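PDB 4BJ1: protein RIF2 from Saccharomyces cerevisiae, which takes part in transcriptional silencing and in telomere length regulation, and interacts with RIF1 and the RAP1 C-terminus. Local coordinates for residues N24-S29 with Q60-D65; I49-K54 with T211-F216; I81-D86 with Y148-Q153; S142-V147 with S181-F186. All coordinates share one frame; numbering follows the deposited sequence.

Interaction 1. Residues N24-S29 with Q60-D65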
# COMPACT_ATOMS: atom_id res chain seq x y z
N ASN A 24 -4.67 -5.17 1.42
CA ASN A 24 -5.56 -6.31 1.58
C ASN A 24 -6.93 -5.89 2.05
O ASN A 24 -7.90 -6.29 1.43
CB ASN A 24 -4.97 -7.37 2.51
CG ASN A 24 -3.83 -8.15 1.90
OD1 ASN A 24 -3.50 -8.03 0.73
ND2 ASN A 24 -3.20 -8.97 2.70
N TYR A 25 -7.01 -5.05 3.10
CA TYR A 25 -8.26 -4.50 3.62
C TYR A 25 -9.01 -3.75 2.53
O TYR A 25 -10.18 -4.04 2.29
CB TYR A 25 -7.96 -3.54 4.77
CG TYR A 25 -9.15 -2.95 5.49
CD1 TYR A 25 -9.78 -3.65 6.52
CD2 TYR A 25 -9.54 -1.62 5.28
CE1 TYR A 25 -10.82 -3.08 7.25
CE2 TYR A 25 -10.56 -1.03 6.03
CZ TYR A 25 -11.21 -1.77 7.01
OH TYR A 25 -12.23 -1.23 7.76
N LEU A 26 -8.31 -2.83 1.82
CA LEU A 26 -8.93 -2.00 0.78
C LEU A 26 -9.26 -2.73 -0.53
O LEU A 26 -9.84 -2.12 -1.45
CB LEU A 26 -8.07 -0.77 0.49
CG LEU A 26 -7.72 0.11 1.67
CD1 LEU A 26 -6.63 1.09 1.28
CD2 LEU A 26 -8.95 0.78 2.28
N SER A 27 -8.91 -4.02 -0.63
CA SER A 27 -9.14 -4.86 -1.80
C SER A 27 -10.62 -5.09 -2.04
O SER A 27 -11.39 -5.28 -1.09
CB SER A 27 -8.41 -6.19 -1.64
OG SER A 27 -8.82 -7.18 -2.57
N ILE A 28 -11.02 -5.06 -3.33
CA ILE A 28 -12.39 -5.32 -3.82
C ILE A 28 -12.36 -6.48 -4.83
O ILE A 28 -13.13 -6.51 -5.79
CB ILE A 28 -13.12 -4.02 -4.32
CG1 ILE A 28 -12.28 -3.21 -5.31
CG2 ILE A 28 -13.52 -3.13 -3.16
CD1 ILE A 28 -12.72 -3.24 -6.67
N SER A 29 -11.44 -7.43 -4.62
CA SER A 29 -11.23 -8.60 -5.47
C SER A 29 -12.32 -9.64 -5.25
O SER A 29 -12.55 -10.46 -6.13
CB SER A 29 -9.86 -9.21 -5.22
OG SER A 29 -8.83 -8.24 -5.31
N GLN A 60 -16.14 -2.14 3.46
CA GLN A 60 -16.67 -2.12 2.10
C GLN A 60 -16.59 -0.73 1.51
O GLN A 60 -16.12 -0.58 0.39
CB GLN A 60 -18.13 -2.59 2.07
CG GLN A 60 -18.32 -3.99 2.60
CD GLN A 60 -19.76 -4.40 2.54
OE1 GLN A 60 -20.60 -3.86 3.25
NE2 GLN A 60 -20.06 -5.37 1.71
N TYR A 61 -17.06 0.29 2.25
CA TYR A 61 -17.04 1.69 1.87
C TYR A 61 -15.62 2.13 1.52
O TYR A 61 -15.41 2.68 0.43
CB TYR A 61 -17.60 2.54 3.03
CG TYR A 61 -17.55 4.03 2.81
CD1 TYR A 61 -17.89 4.59 1.57
CD2 TYR A 61 -17.23 4.90 3.85
CE1 TYR A 61 -17.82 5.96 1.35
CE2 TYR A 61 -17.22 6.28 3.66
CZ TYR A 61 -17.50 6.80 2.41
OH TYR A 61 -17.44 8.16 2.21
N ALA A 62 -14.63 1.85 2.42
CA ALA A 62 -13.21 2.17 2.21
C ALA A 62 -12.70 1.53 0.90
O ALA A 62 -12.02 2.20 0.11
CB ALA A 62 -12.39 1.73 3.41
N GLY A 63 -13.11 0.29 0.64
CA GLY A 63 -12.75 -0.47 -0.55
C GLY A 63 -13.30 0.13 -1.82
O GLY A 63 -12.58 0.22 -2.82
N ILE A 64 -14.57 0.53 -1.81
CA ILE A 64 -15.27 1.11 -2.96
C ILE A 64 -14.63 2.45 -3.23
O ILE A 64 -14.32 2.77 -4.39
CB ILE A 64 -16.81 1.26 -2.73
CG1 ILE A 64 -17.49 -0.10 -2.55
CG2 ILE A 64 -17.46 2.01 -3.90
CD1 ILE A 64 -18.57 -0.09 -1.63
N ASP A 65 -14.44 3.23 -2.15
CA ASP A 65 -13.87 4.56 -2.24
C ASP A 65 -12.50 4.54 -2.91
O ASP A 65 -12.35 5.24 -3.92
CB ASP A 65 -13.88 5.28 -0.90
CG ASP A 65 -13.81 6.78 -1.08
OD1 ASP A 65 -14.61 7.33 -1.90
OD2 ASP A 65 -12.96 7.40 -0.43

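Interaction 2. Residues I49-K54 with T211-F216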
# COMPACT_ATOMS: atom_id res chain seq x y z
N ILE A 49 -25.36 8.54 -12.61
CA ILE A 49 -25.67 8.50 -11.21
C ILE A 49 -25.55 7.03 -10.80
O ILE A 49 -26.18 6.17 -11.43
CB ILE A 49 -27.09 9.08 -10.99
CG1 ILE A 49 -27.13 10.55 -11.45
CG2 ILE A 49 -27.52 8.92 -9.53
CD1 ILE A 49 -28.40 10.97 -12.00
N VAL A 50 -24.68 6.75 -9.81
CA VAL A 50 -24.43 5.40 -9.30
C VAL A 50 -24.86 5.30 -7.84
O VAL A 50 -24.44 6.12 -7.03
CB VAL A 50 -22.96 4.94 -9.47
CG1 VAL A 50 -22.75 3.53 -8.91
CG2 VAL A 50 -22.52 5.00 -10.93
N PHE A 51 -25.65 4.27 -7.51
CA PHE A 51 -26.06 3.96 -6.14
C PHE A 51 -25.31 2.71 -5.70
O PHE A 51 -25.20 1.74 -6.44
CB PHE A 51 -27.56 3.70 -6.05
CG PHE A 51 -28.45 4.92 -6.14
CD1 PHE A 51 -28.80 5.63 -5.00
CD2 PHE A 51 -28.97 5.33 -7.37
CE1 PHE A 51 -29.63 6.75 -5.09
CE2 PHE A 51 -29.80 6.45 -7.45
CZ PHE A 51 -30.13 7.15 -6.31
N PHE A 52 -24.77 2.75 -4.48
CA PHE A 52 -24.07 1.62 -3.88
C PHE A 52 -24.92 1.15 -2.71
O PHE A 52 -24.90 1.77 -1.64
CB PHE A 52 -22.64 2.01 -3.47
CG PHE A 52 -21.70 2.36 -4.60
CD1 PHE A 52 -21.22 1.37 -5.45
CD2 PHE A 52 -21.21 3.65 -4.75
CE1 PHE A 52 -20.30 1.68 -6.47
CE2 PHE A 52 -20.29 3.96 -5.76
CZ PHE A 52 -19.86 2.98 -6.61
N ASP A 53 -25.79 0.15 -2.97
CA ASP A 53 -26.70 -0.38 -1.95
C ASP A 53 -26.04 -1.53 -1.21
O ASP A 53 -25.13 -2.18 -1.74
CB ASP A 53 -28.06 -0.83 -2.54
CG ASP A 53 -28.96 0.30 -3.01
OD1 ASP A 53 -28.64 0.93 -4.04
OD2 ASP A 53 -30.03 0.52 -2.39
N LYS A 54 -26.54 -1.80 0.01
CA LYS A 54 -26.09 -2.85 0.90
C LYS A 54 -24.60 -2.64 1.29
O LYS A 54 -23.87 -3.62 1.51
CB LYS A 54 -26.41 -4.26 0.33
N THR A 211 -30.45 11.79 -17.29
CA THR A 211 -29.42 10.79 -17.07
C THR A 211 -30.04 9.65 -16.27
O THR A 211 -30.59 9.89 -15.20
CB THR A 211 -28.19 11.43 -16.43
OG1 THR A 211 -27.44 12.08 -17.45
CG2 THR A 211 -27.32 10.44 -15.67
N LYS A 212 -30.00 8.43 -16.83
CA LYS A 212 -30.53 7.23 -16.19
C LYS A 212 -29.54 6.76 -15.14
O LYS A 212 -28.34 6.76 -15.41
CB LYS A 212 -30.82 6.11 -17.20
CG LYS A 212 -32.27 6.07 -17.72
CD LYS A 212 -32.48 6.83 -19.04
CE LYS A 212 -32.23 6.00 -20.28
NZ LYS A 212 -30.78 5.81 -20.56
N TYR A 213 -30.04 6.40 -13.95
CA TYR A 213 -29.19 5.95 -12.86
C TYR A 213 -28.98 4.45 -12.85
O TYR A 213 -29.88 3.68 -13.20
CB TYR A 213 -29.71 6.46 -11.49
CG TYR A 213 -30.99 5.81 -11.00
CD1 TYR A 213 -32.23 6.36 -11.30
CD2 TYR A 213 -30.96 4.69 -10.18
CE1 TYR A 213 -33.42 5.79 -10.83
CE2 TYR A 213 -32.13 4.10 -9.70
CZ TYR A 213 -33.36 4.66 -10.03
OH TYR A 213 -34.51 4.08 -9.55
N THR A 214 -27.79 4.03 -12.44
CA THR A 214 -27.41 2.63 -12.29
C THR A 214 -27.28 2.32 -10.78
O THR A 214 -27.15 3.24 -9.96
CB THR A 214 -26.19 2.26 -13.18
OG1 THR A 214 -25.76 0.92 -12.92
CG2 THR A 214 -25.01 3.20 -13.03
N VAL A 215 -27.39 1.02 -10.41
CA VAL A 215 -27.31 0.53 -9.03
C VAL A 215 -26.31 -0.63 -8.91
O VAL A 215 -26.28 -1.53 -9.76
CB VAL A 215 -28.72 0.19 -8.42
CG1 VAL A 215 -28.61 -0.57 -7.10
CG2 VAL A 215 -29.57 1.44 -8.25
N PHE A 216 -25.46 -0.58 -7.87
CA PHE A 216 -24.52 -1.64 -7.55
C PHE A 216 -24.82 -2.25 -6.19
O PHE A 216 -24.68 -1.59 -5.15
CB PHE A 216 -23.05 -1.21 -7.69
CG PHE A 216 -22.17 -2.43 -7.79
CD1 PHE A 216 -21.97 -3.08 -9.00
CD2 PHE A 216 -21.58 -2.98 -6.65
CE1 PHE A 216 -21.20 -4.23 -9.08
CE2 PHE A 216 -20.79 -4.13 -6.73
CZ PHE A 216 -20.62 -4.75 -7.94

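Interaction 3. Residues I81-D86 with Y148-Q153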
# COMPACT_ATOMS: atom_id res chain seq x y z
N ILE A 81 -13.83 17.24 -7.39
CA ILE A 81 -14.58 16.51 -6.38
C ILE A 81 -15.43 17.47 -5.59
O ILE A 81 -14.93 18.49 -5.10
CB ILE A 81 -13.64 15.71 -5.44
CG1 ILE A 81 -12.44 15.01 -6.20
CG2 ILE A 81 -14.44 14.73 -4.55
CD1 ILE A 81 -12.71 13.92 -7.34
N ILE A 82 -16.71 17.12 -5.43
CA ILE A 82 -17.65 17.88 -4.61
C ILE A 82 -18.32 16.90 -3.67
O ILE A 82 -18.86 15.89 -4.11
CB ILE A 82 -18.60 18.79 -5.42
CG1 ILE A 82 -17.85 20.05 -5.90
CG2 ILE A 82 -19.80 19.21 -4.58
CD1 ILE A 82 -18.08 20.45 -7.26
N GLU A 83 -18.18 17.15 -2.35
CA GLU A 83 -18.76 16.32 -1.32
C GLU A 83 -20.09 16.95 -0.93
O GLU A 83 -20.14 18.06 -0.38
CB GLU A 83 -17.81 16.21 -0.13
CG GLU A 83 -16.51 15.51 -0.47
CD GLU A 83 -15.48 15.64 0.63
OE1 GLU A 83 -14.83 16.71 0.72
OE2 GLU A 83 -15.36 14.69 1.44
N MET A 84 -21.19 16.28 -1.31
CA MET A 84 -22.56 16.77 -1.15
C MET A 84 -23.18 16.55 0.23
O MET A 84 -24.27 17.06 0.50
CB MET A 84 -23.45 16.18 -2.25
CG MET A 84 -23.14 16.73 -3.63
SD MET A 84 -23.10 18.53 -3.66
CE MET A 84 -24.82 18.89 -3.37
N ASN A 85 -22.49 15.78 1.10
CA ASN A 85 -22.93 15.44 2.45
C ASN A 85 -23.24 16.64 3.31
O ASN A 85 -24.36 16.77 3.81
CB ASN A 85 -21.92 14.55 3.12
CG ASN A 85 -22.01 13.18 2.57
OD1 ASN A 85 -22.92 12.43 2.93
ND2 ASN A 85 -21.12 12.86 1.61
N ASP A 86 -22.26 17.56 3.42
CA ASP A 86 -22.39 18.78 4.21
C ASP A 86 -23.52 19.69 3.69
O ASP A 86 -24.18 20.33 4.50
CB ASP A 86 -21.04 19.53 4.27
CG ASP A 86 -20.88 20.38 5.52
OD1 ASP A 86 -20.85 19.79 6.63
OD2 ASP A 86 -20.76 21.62 5.38
N TYR A 148 -17.18 15.07 -9.85
CA TYR A 148 -17.59 13.89 -9.12
C TYR A 148 -18.19 14.36 -7.84
O TYR A 148 -17.48 14.91 -7.00
CB TYR A 148 -16.42 12.88 -8.92
CG TYR A 148 -16.47 12.06 -7.65
CD1 TYR A 148 -17.58 11.26 -7.33
CD2 TYR A 148 -15.40 12.06 -6.75
CE1 TYR A 148 -17.63 10.53 -6.15
CE2 TYR A 148 -15.43 11.31 -5.58
CZ TYR A 148 -16.54 10.54 -5.28
OH TYR A 148 -16.55 9.79 -4.12
N PHE A 149 -19.52 14.21 -7.74
CA PHE A 149 -20.33 14.57 -6.58
C PHE A 149 -20.46 13.32 -5.74
O PHE A 149 -20.83 12.27 -6.25
CB PHE A 149 -21.72 15.06 -7.00
CG PHE A 149 -21.75 16.29 -7.88
CD1 PHE A 149 -21.82 17.56 -7.32
CD2 PHE A 149 -21.79 16.17 -9.27
CE1 PHE A 149 -21.89 18.69 -8.14
CE2 PHE A 149 -21.83 17.30 -10.08
CZ PHE A 149 -21.90 18.56 -9.51
N LYS A 150 -20.11 13.42 -4.46
CA LYS A 150 -20.13 12.28 -3.56
C LYS A 150 -21.13 12.51 -2.45
O LYS A 150 -21.08 13.56 -1.79
CB LYS A 150 -18.71 12.03 -3.02
CG LYS A 150 -18.59 11.08 -1.84
CD LYS A 150 -17.48 11.54 -0.91
CE LYS A 150 -17.22 10.57 0.21
NZ LYS A 150 -16.41 9.40 -0.23
N PHE A 151 -22.03 11.54 -2.23
CA PHE A 151 -23.02 11.61 -1.17
C PHE A 151 -23.04 10.29 -0.41
O PHE A 151 -23.11 9.24 -1.03
CB PHE A 151 -24.42 11.97 -1.71
CG PHE A 151 -25.45 12.15 -0.62
CD1 PHE A 151 -25.41 13.25 0.22
CD2 PHE A 151 -26.43 11.19 -0.41
CE1 PHE A 151 -26.35 13.40 1.25
CE2 PHE A 151 -27.36 11.33 0.62
CZ PHE A 151 -27.30 12.43 1.45
N GLU A 152 -22.93 10.35 0.91
CA GLU A 152 -22.86 9.18 1.77
C GLU A 152 -23.98 9.19 2.84
O GLU A 152 -24.01 10.06 3.71
CB GLU A 152 -21.43 9.07 2.35
CG GLU A 152 -21.25 8.11 3.52
CD GLU A 152 -21.42 8.75 4.89
OE1 GLU A 152 -20.65 9.70 5.20
OE2 GLU A 152 -22.35 8.35 5.62
N GLN A 153 -24.88 8.20 2.76
CA GLN A 153 -26.01 8.03 3.67
C GLN A 153 -25.92 6.62 4.30
O GLN A 153 -26.79 5.77 4.06
CB GLN A 153 -27.33 8.24 2.87

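Interaction 4. Residues S142-V147 with S181-F186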
# COMPACT_ATOMS: atom_id res chain seq x y z
N SER A 142 -7.95 21.80 -18.73
CA SER A 142 -8.36 21.11 -19.95
C SER A 142 -9.72 21.62 -20.39
O SER A 142 -10.38 22.29 -19.61
CB SER A 142 -8.38 19.58 -19.76
OG SER A 142 -9.26 19.15 -18.73
N ILE A 143 -10.11 21.36 -21.65
CA ILE A 143 -11.39 21.81 -22.22
C ILE A 143 -12.52 21.03 -21.57
O ILE A 143 -13.55 21.61 -21.22
CB ILE A 143 -11.40 21.72 -23.77
CG1 ILE A 143 -10.63 22.88 -24.40
CG2 ILE A 143 -12.82 21.64 -24.33
CD1 ILE A 143 -10.21 22.62 -25.78
N ASP A 144 -12.31 19.71 -21.41
CA ASP A 144 -13.28 18.81 -20.80
C ASP A 144 -13.03 18.67 -19.29
O ASP A 144 -11.88 18.64 -18.86
CB ASP A 144 -13.22 17.43 -21.48
CG ASP A 144 -13.53 17.45 -22.96
OD1 ASP A 144 -14.65 17.86 -23.34
OD2 ASP A 144 -12.66 17.00 -23.75
N HIS A 145 -14.09 18.58 -18.49
CA HIS A 145 -14.01 18.43 -17.04
C HIS A 145 -14.98 17.38 -16.59
O HIS A 145 -15.97 17.14 -17.27
CB HIS A 145 -14.36 19.75 -16.32
CG HIS A 145 -13.59 20.93 -16.81
ND1 HIS A 145 -12.39 21.29 -16.24
CD2 HIS A 145 -13.87 21.77 -17.85
CE1 HIS A 145 -11.98 22.36 -16.92
NE2 HIS A 145 -12.84 22.68 -17.91
N ILE A 146 -14.71 16.76 -15.43
CA ILE A 146 -15.57 15.76 -14.80
C ILE A 146 -15.73 16.19 -13.36
O ILE A 146 -14.74 16.37 -12.64
CB ILE A 146 -15.05 14.30 -14.93
CG1 ILE A 146 -15.24 13.77 -16.37
CG2 ILE A 146 -15.75 13.39 -13.92
CD1 ILE A 146 -14.50 12.42 -16.68
N VAL A 147 -16.98 16.38 -12.95
CA VAL A 147 -17.33 16.75 -11.60
C VAL A 147 -17.81 15.48 -10.95
O VAL A 147 -18.73 14.85 -11.47
CB VAL A 147 -18.45 17.79 -11.59
CG1 VAL A 147 -18.38 18.62 -10.33
CG2 VAL A 147 -18.39 18.67 -12.81
N SER A 181 -24.48 21.10 -20.81
CA SER A 181 -23.12 21.45 -21.18
C SER A 181 -22.37 20.28 -21.75
O SER A 181 -22.18 19.25 -21.09
CB SER A 181 -22.33 22.01 -19.99
OG SER A 181 -23.11 22.70 -19.02
N ASN A 182 -21.87 20.45 -22.96
CA ASN A 182 -20.95 19.49 -23.53
C ASN A 182 -19.63 20.00 -22.93
O ASN A 182 -19.56 21.17 -22.51
CB ASN A 182 -20.95 19.54 -25.07
CG ASN A 182 -21.08 20.91 -25.64
OD1 ASN A 182 -22.12 21.58 -25.52
ND2 ASN A 182 -20.03 21.35 -26.30
N ASN A 183 -18.62 19.12 -22.80
CA ASN A 183 -17.32 19.46 -22.20
C ASN A 183 -17.32 19.34 -20.69
O ASN A 183 -16.26 19.37 -20.09
CB ASN A 183 -16.76 20.81 -22.66
CG ASN A 183 -16.63 20.91 -24.17
OD1 ASN A 183 -17.28 21.77 -24.82
ND2 ASN A 183 -15.84 20.01 -24.77
N ILE A 184 -18.50 19.16 -20.06
CA ILE A 184 -18.64 18.92 -18.61
C ILE A 184 -19.54 17.69 -18.41
O ILE A 184 -20.67 17.65 -18.94
CB ILE A 184 -19.16 20.14 -17.78
CG1 ILE A 184 -18.29 21.37 -17.95
CG2 ILE A 184 -19.24 19.77 -16.31
CD1 ILE A 184 -19.07 22.60 -17.86
N ALA A 185 -19.02 16.70 -17.65
CA ALA A 185 -19.71 15.45 -17.31
C ALA A 185 -19.79 15.32 -15.80
O ALA A 185 -18.90 15.80 -15.11
CB ALA A 185 -18.97 14.25 -17.89
N PHE A 186 -20.83 14.68 -15.29
CA PHE A 186 -20.97 14.50 -13.85
C PHE A 186 -21.12 13.06 -13.50
O PHE A 186 -21.73 12.29 -14.23
CB PHE A 186 -22.13 15.33 -13.28
CG PHE A 186 -23.53 15.01 -13.75
CD1 PHE A 186 -24.24 13.95 -13.21
CD2 PHE A 186 -24.18 15.84 -14.66
CE1 PHE A 186 -25.55 13.68 -13.62
CE2 PHE A 186 -25.49 15.57 -15.07
CZ PHE A 186 -26.18 14.50 -14.54

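Interaction 1. Residues N24-S29 with Q60-D65
Leu26 and Tyr25, in the last turn of helix 10-26, meet Ala62 and Gly63 of helix 58-74, a helix that flanks the parallel sheet of the AAA+ fold. Leu26 lays one branch against the small side chain opposite: its CD2 is 3.7 Å from Ala62 CB; CG stands beside the backbone N (chi1 -54°), and CD2 branches from it toward Ala62. Tyr25 approaches the same methyl group obliquely, its ring atom CE2 4.2 Å from Ala62 CB. The hydroxyl of this tyrosine hydrogen-bonds Thr278, and its ring also meets His59 and Phe281. Ala62 is thus touched by two larger apolar groups, while Lys12 of the second subunit packs on it as well. At the next residue, Gly63, there is no side chain, and the backbones come close: Leu26 CA and Gly63 CA are 4.3 Å apart. Leu26 O accepts a CA-H...O contact from Gly63 CA at 3.5 Å. Beyond the helix end Ile28 turns its CB toward helix 58-74, with Leu34 and Ser35 of helix 32-42 at its other contacts. Its CG2 branch, beside the backbone N, rests 3.5 Å from Gly63 O.

Interaction 2. Residues I49-K54 with T211-F216
In the parallel sheet of the AAA+ fold, Ile49 to Asp53 of strand 48-53 pair with Tyr213 to Phe216 of strand 213-217, outermost within this chain. Four backbone bonds join them: Thr214 N to Ile49 O (2.9 Å), Phe51 N to Thr214 O (3.1 Å), Phe216 N to Phe51 O (2.7 Å) and Asp53 N to Phe216 O (3.0 Å). On one face lie Ile49, Phe51, Tyr213 and Val215, with helix 199-208 touching Phe51 and Tyr213. Here Phe51 turns an edge toward the face of Tyr213 in an offset T-shaped pair, ring centroids 5.2 Å apart and planes at 74°. Tyr213 CG sits between its backbone N and carbonyl carbon (chi1 71°), a position that leaves CG 3.8 Å from Phe51 CE2. An alanine in place of Tyr213 would probably leave the Phe51 edge without its aromatic partner and open a gap beside it, though CB could still meet Ile49. Next along, Val215 CG2 packs 3.7 Å from Phe51 CB. The other face carries Val50, Thr214, Phe52 and Phe216; helix 32-42 packs on Val50, Thr214 and Phe216, while the Phe52 ring stacks on Tyr191. Val50 and Thr214 run alongside each other, CG2 to CG2 at 3.7 Å, and Phe52 slants across Phe216. Parallel pairing with helices on both faces is typical of the three-layered P-loop NTPase core to which the ASCE family belongs.

Interaction 3. Residues I81-D86 with Y148-Q153
Backbone bonds pair Ile82 and Met84 with Tyr148 and Lys150 in parallel register: Ile82 N to Tyr148 O, Lys150 N to Ile82 O and Met84 N to Lys150 O, each 2.8 Å. Apolar contacts flank them. Ile81 CD1 comes in at the edge of the Tyr148 ring, near its plane, 3.3 Å from CD2 of Tyr148, and the two side chains cross at a slant. On the other face Ile82 and Phe149 run side by side, Ile82 CG2 being 3.8 Å from Phe149 CD1. Met84, bent at chi2 and chi3, makes a Met-aromatic contact, with SD at the edge of the Phe149 ring and 5.3 Å from its centroid. Glu83 and Lys150 meet through their aliphatic parts: Glu83 CG lies 4.1 Å from Lys150 CD, while Glu83 OE1 bonds to the backbone N of Lys243 of the second subunit and Lys150 NZ to Tyr61 OH. Asn85, beyond the strand, sets its carboxamide beside the Glu152 backbone, CG 3.4 Å from Glu152 N. An alanine at Asn85 would probably leave the Glu152 backbone without the carboxamide beside it and open a gap there. In the parallel sheet of the AAA+ fold, strand 145-153 runs between outermost strand 78-83 and strand 184-192; helix 58-74 lies over Ile81 and Tyr148, and helices 128-137 and 165-180 over Met84 and Phe149.

Interaction 4. Residues S142-V147 with S181-F186
Asp144 and Asn183 meet where strands 145-153 and 184-192, neighbours in the parallel sheet of the ASCE domain, are about to begin. Asn183 ND2 donates to Asp144 OD1 over 2.8 Å, and the bond is nearly straight at 169°. The carboxylate oxygen lies in the plane of the asparagine amide, whereas the donor reaches it from above the carboxylate plane, 37° out of it; the two flat groups are turned 30° from each other. Within residues 142-147, Ser142 OG donates to Asp144 O at 2.7 Å, bridging the residues just before the strand, and also bonds to Asn78 N.

Backbone bonds carry the pairing onward: His145 N to Asn183 O (2.8 Å), Ala185 N to His145 O (3.1 Å) and Val147 N to Ala185 O (2.9 Å).

Apolar contacts lie on both faces. Val147 CG2 crosses to Ile184 CG2 at 3.8 Å, on the face that helix 128-137 packs against. On the opposite face Ile146 CG1 meets Ala185 CB at 4.1 Å. Phe186 leads its ring away from Val147 toward helix 165-180. Ile143 CG2 lies alongside the Asn183 amide.

The chemistry thus changes along the contact, from a polar start to a hydrocarbon interior. Because the amide partner is neutral, the bond to Asp144 would probably steady the carboxylate without compensating its charge, which is likely to be tolerated at this partly exposed end.

From the N terminus, helix 10-26 meets helix 58-74 in interaction 1, closing a 30-residue loop that holds helix 32-42 and strand 48-53. Interaction 2 opens inside that loop and crosses it, joining strand 48-53 to strand 213-217 after 156 residues. Interactions 3 and 4 are nested within this long loop and cross each other, as both use strand 145-153: the former adds strand 78-83, the latter strand 184-192. Interactions 2, 3 and 4 thus share one sheet, and 3 and 4 touch through Phe149 and Phe186. Interaction 1 touches interactions 2 and 3 from a flanking layer, where Ile64 packs on Phe52 and Asp65 lies near Tyr148.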